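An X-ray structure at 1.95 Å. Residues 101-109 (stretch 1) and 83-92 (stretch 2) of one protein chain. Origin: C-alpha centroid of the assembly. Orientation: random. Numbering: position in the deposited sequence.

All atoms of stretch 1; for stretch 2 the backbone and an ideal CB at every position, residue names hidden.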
# COMPACT_ATOMS: atom_id res chain seq x y z
N MET A 101 12.68 -14.01 -11.22
CA MET A 101 12.28 -13.40 -12.47
C MET A 101 11.28 -12.27 -12.20
O MET A 101 10.24 -12.48 -11.57
CB MET A 101 11.64 -14.45 -13.37
CG MET A 101 11.47 -14.07 -14.83
SD MET A 101 13.01 -13.49 -15.64
CE MET A 101 12.24 -12.42 -16.90
N LEU A 102 11.60 -11.08 -12.72
CA LEU A 102 10.75 -9.90 -12.59
C LEU A 102 10.26 -9.39 -13.94
O LEU A 102 11.00 -9.37 -14.93
CB LEU A 102 11.55 -8.80 -11.90
CG LEU A 102 11.41 -8.79 -10.37
CD1 LEU A 102 12.04 -10.03 -9.73
CD2 LEU A 102 12.04 -7.55 -9.83
N ARG A 103 8.99 -9.01 -13.99
CA ARG A 103 8.45 -8.22 -15.08
C ARG A 103 7.92 -6.93 -14.46
O ARG A 103 6.88 -6.94 -13.77
CB ARG A 103 7.36 -8.99 -15.80
CG ARG A 103 7.81 -10.41 -16.23
CD ARG A 103 7.04 -10.99 -17.39
NE ARG A 103 7.39 -10.38 -18.66
CZ ARG A 103 6.83 -10.70 -19.83
NH1 ARG A 103 5.86 -11.59 -19.89
NH2 ARG A 103 7.21 -10.08 -20.94
N GLN A 104 8.66 -5.85 -14.68
CA GLN A 104 8.49 -4.57 -14.00
C GLN A 104 8.14 -3.45 -14.99
O GLN A 104 8.90 -3.18 -15.92
CB GLN A 104 9.77 -4.24 -13.25
CG GLN A 104 9.66 -3.12 -12.24
CD GLN A 104 10.81 -3.09 -11.26
OE1 GLN A 104 11.96 -2.95 -11.66
NE2 GLN A 104 10.50 -3.26 -9.98
N VAL A 105 6.97 -2.85 -14.84
CA VAL A 105 6.51 -1.80 -15.74
C VAL A 105 6.57 -0.44 -15.02
O VAL A 105 6.05 -0.28 -13.91
CB VAL A 105 5.10 -2.06 -16.22
CG1 VAL A 105 4.62 -0.94 -17.19
CG2 VAL A 105 4.99 -3.45 -16.92
N PHE A 106 7.22 0.52 -15.66
CA PHE A 106 7.27 1.88 -15.14
C PHE A 106 6.35 2.69 -15.99
O PHE A 106 6.49 2.69 -17.23
CB PHE A 106 8.69 2.41 -15.23
CG PHE A 106 9.68 1.64 -14.45
CD1 PHE A 106 10.08 2.08 -13.20
CD2 PHE A 106 10.24 0.47 -14.95
CE1 PHE A 106 11.02 1.39 -12.45
CE2 PHE A 106 11.20 -0.24 -14.20
CZ PHE A 106 11.59 0.21 -12.95
N ILE A 107 5.38 3.36 -15.36
CA ILE A 107 4.41 4.16 -16.09
C ILE A 107 4.55 5.61 -15.67
O ILE A 107 4.32 5.96 -14.51
CB ILE A 107 2.96 3.70 -15.84
CG1 ILE A 107 2.81 2.19 -16.07
CG2 ILE A 107 1.98 4.52 -16.72
CD1 ILE A 107 1.44 1.66 -15.74
N GLU A 108 4.95 6.46 -16.61
CA GLU A 108 5.10 7.88 -16.34
C GLU A 108 3.77 8.47 -15.90
O GLU A 108 2.79 8.36 -16.59
CB GLU A 108 5.58 8.65 -17.58
CG GLU A 108 6.02 10.05 -17.16
CD GLU A 108 6.50 10.94 -18.30
OE1 GLU A 108 6.12 10.71 -19.49
OE2 GLU A 108 7.26 11.86 -17.96
N ARG A 109 3.78 9.13 -14.75
CA ARG A 109 2.66 9.91 -14.26
C ARG A 109 3.19 10.96 -13.29
O ARG A 109 4.25 10.81 -12.70
CB ARG A 109 1.69 8.98 -13.51
CG ARG A 109 0.39 9.58 -13.07
CD ARG A 109 -0.64 8.51 -12.62
NE ARG A 109 -1.95 9.11 -12.43
CZ ARG A 109 -2.31 9.88 -11.41
NH1 ARG A 109 -1.49 10.13 -10.42
NH2 ARG A 109 -3.53 10.40 -11.36
N UNK A 83 -1.83 6.51 -23.61
CA UNK A 83 -1.18 7.78 -23.85
C UNK A 83 -0.03 8.04 -22.92
O UNK A 83 0.71 8.99 -23.14
CB UNK A 83 -2.20 8.92 -23.73
N UNK A 84 0.12 7.23 -21.86
CA UNK A 84 1.21 7.37 -20.91
C UNK A 84 2.43 6.61 -21.40
O UNK A 84 2.35 5.45 -21.77
CB UNK A 84 0.79 6.87 -19.52
N UNK A 85 3.58 7.26 -21.37
CA UNK A 85 4.84 6.58 -21.64
C UNK A 85 5.12 5.51 -20.56
O UNK A 85 4.98 5.75 -19.36
CB UNK A 85 5.98 7.59 -21.70
N UNK A 86 5.58 4.36 -21.02
CA UNK A 86 5.87 3.27 -20.12
C UNK A 86 7.05 2.45 -20.64
O UNK A 86 7.31 2.40 -21.83
CB UNK A 86 4.63 2.39 -19.94
N UNK A 87 7.77 1.82 -19.72
CA UNK A 87 8.81 0.87 -20.06
C UNK A 87 8.59 -0.42 -19.27
O UNK A 87 8.44 -0.38 -18.04
CB UNK A 87 10.20 1.46 -19.78
N UNK A 88 8.55 -1.55 -19.97
CA UNK A 88 8.62 -2.89 -19.36
C UNK A 88 10.05 -3.42 -19.39
O UNK A 88 10.70 -3.47 -20.47
CB UNK A 88 7.69 -3.86 -20.08
N UNK A 89 10.54 -3.82 -18.22
CA UNK A 89 11.82 -4.47 -18.08
C UNK A 89 11.63 -5.86 -17.52
O UNK A 89 11.17 -6.01 -16.37
CB UNK A 89 12.75 -3.65 -17.19
N UNK A 90 11.97 -6.87 -18.32
CA UNK A 90 12.04 -8.26 -17.88
C UNK A 90 13.45 -8.54 -17.47
O UNK A 90 14.38 -8.43 -18.28
CB UNK A 90 11.58 -9.23 -18.97
N UNK A 91 13.64 -8.86 -16.20
CA UNK A 91 14.97 -9.14 -15.69
C UNK A 91 14.98 -10.15 -14.56
O UNK A 91 13.94 -10.43 -13.95
CB UNK A 91 15.62 -7.84 -15.22
N UNK A 92 16.17 -10.68 -14.30
CA UNK A 92 16.39 -11.56 -13.17
C UNK A 92 17.49 -10.99 -12.31
O UNK A 92 18.32 -10.18 -12.78
CB UNK A 92 16.74 -12.98 -13.63

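The two strands run antiparallel, 164° between their N-to-C directions and 4.6 Å at closest approach. As in any extended strand, side chains alternate, here between the face of Met101, Arg103, Val105 and Ile107 and that of Leu102, Gln104 and Phe106.

Position 83 has no atom of stretch 1 within 5.5 Å of its ideal CB, so only the backbone speaks: phi of 88° favours glycine, and Gly83 is found.

At position 84 the CB points toward stretch 1, 3.9 Å from both Glu108 O and Ile107 CG2. A polar or aromatic side chain of moderate size would suit. His84, chi1 m, sets its ring edge against that carbonyl (CD2 to Glu108 O, 3.3 Å), while its CB packs on Ile107 CG2 at 3.8 Å.

Position 85 points sideways, its CB 3.8 Å from Glu108 OE1; small or polar residues would fit. Ala85 leaves the work to its backbone: Glu108 N donates to Ala85 O at 2.8 Å, and a water accepts from Ala85 N (2.9 Å) and donates to Glu108 OE1 (2.7 Å).

At position 86 the CB lies a tight 3.3 Å from Phe106 O, with Val105 CG1 4.3 Å away, which favours a small apolar residue. Ala86 meets Ile107 CG1 through its CB at 4.3 Å.

Position 87 has its CB 4.7 Å from Phe106 O, the nearest atom, so many strand-forming residues would do. Val87 pairs through its backbone, Phe106 N donating to Val87 O at 2.8 Å and Val87 N to Phe106 O at 2.9 Å.

Position 88 faces Val105 CG2, 4.2 Å from the CB, inviting an aliphatic side chain. Leu88 brings CD1 to 3.7 Å from Val105 CG2.

At position 89 the Phe106 ring is near (CE2 4.8 Å from the CB), so aliphatic or aromatic groups would suit. Leu89 places CD1 3.7 Å from Phe106 CE2.

Position 90 lies beside a cation: Arg103 NE is 4.4 Å from the CB. An acid is the strongest choice, though a neutral acceptor could serve. Asp90 forms a salt bridge, with Arg103 NE to OD1 and Arg103 NH2 to OD2 both 2.7 Å.

Position 91 pairs with Leu102 and shares its face with Gln104. A long or aromatic side chain could cover Leu102, and a polar tip could reach the amide. Tyr91 does both: Leu102 CB lies 4.2 Å from the ring centroid, 7° off the normal, and Tyr91 OH donates to Gln104 OE1 at 2.6 Å.

Position 92 has Met101 SD 4.3 Å from its CB, a loose constraint admitting many residues. Gln92 keeps that CB contact at 4.2 Å from Met101 SD.

Stretch 2 (83-92) GHAAVLLDYQ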
# COMPACT_ATOMS: atom_id res chain seq x y z
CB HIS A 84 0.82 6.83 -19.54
CG HIS A 84 -0.30 7.57 -18.88
ND1 HIS A 84 -1.54 7.74 -19.47
CD2 HIS A 84 -0.35 8.21 -17.69
CE1 HIS A 84 -2.31 8.45 -18.66
NE2 HIS A 84 -1.61 8.75 -17.58
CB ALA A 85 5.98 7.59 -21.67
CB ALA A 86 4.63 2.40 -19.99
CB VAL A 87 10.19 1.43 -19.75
CG1 VAL A 87 11.30 0.38 -20.01
CG2 VAL A 87 10.46 2.70 -20.57
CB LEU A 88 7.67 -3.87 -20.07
CG LEU A 88 7.81 -5.37 -19.75
CD1 LEU A 88 7.57 -5.65 -18.29
CD2 LEU A 88 6.81 -6.16 -20.56
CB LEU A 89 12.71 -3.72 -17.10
CG LEU A 89 13.10 -2.29 -17.44
CD1 LEU A 89 13.89 -1.76 -16.28
CD2 LEU A 89 13.91 -2.23 -18.75
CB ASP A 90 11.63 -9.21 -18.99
CG ASP A 90 10.20 -9.03 -19.37
OD1 ASP A 90 9.40 -8.60 -18.51
OD2 ASP A 90 9.76 -9.27 -20.51
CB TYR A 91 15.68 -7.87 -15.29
CG TYR A 91 15.12 -7.07 -14.11
CD1 TYR A 91 15.62 -7.24 -12.81
CD2 TYR A 91 14.18 -6.05 -14.32
CE1 TYR A 91 15.16 -6.47 -11.76
CE2 TYR A 91 13.71 -5.28 -13.27
CZ TYR A 91 14.20 -5.49 -11.99
OH TYR A 91 13.74 -4.71 -10.95
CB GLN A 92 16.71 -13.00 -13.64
CG GLN A 92 18.12 -13.25 -14.22
CD GLN A 92 18.36 -14.74 -14.58
OE1 GLN A 92 17.74 -15.28 -15.51
NE2 GLN A 92 19.25 -15.40 -13.83
O HOH W 1 3.75 10.00 -20.44
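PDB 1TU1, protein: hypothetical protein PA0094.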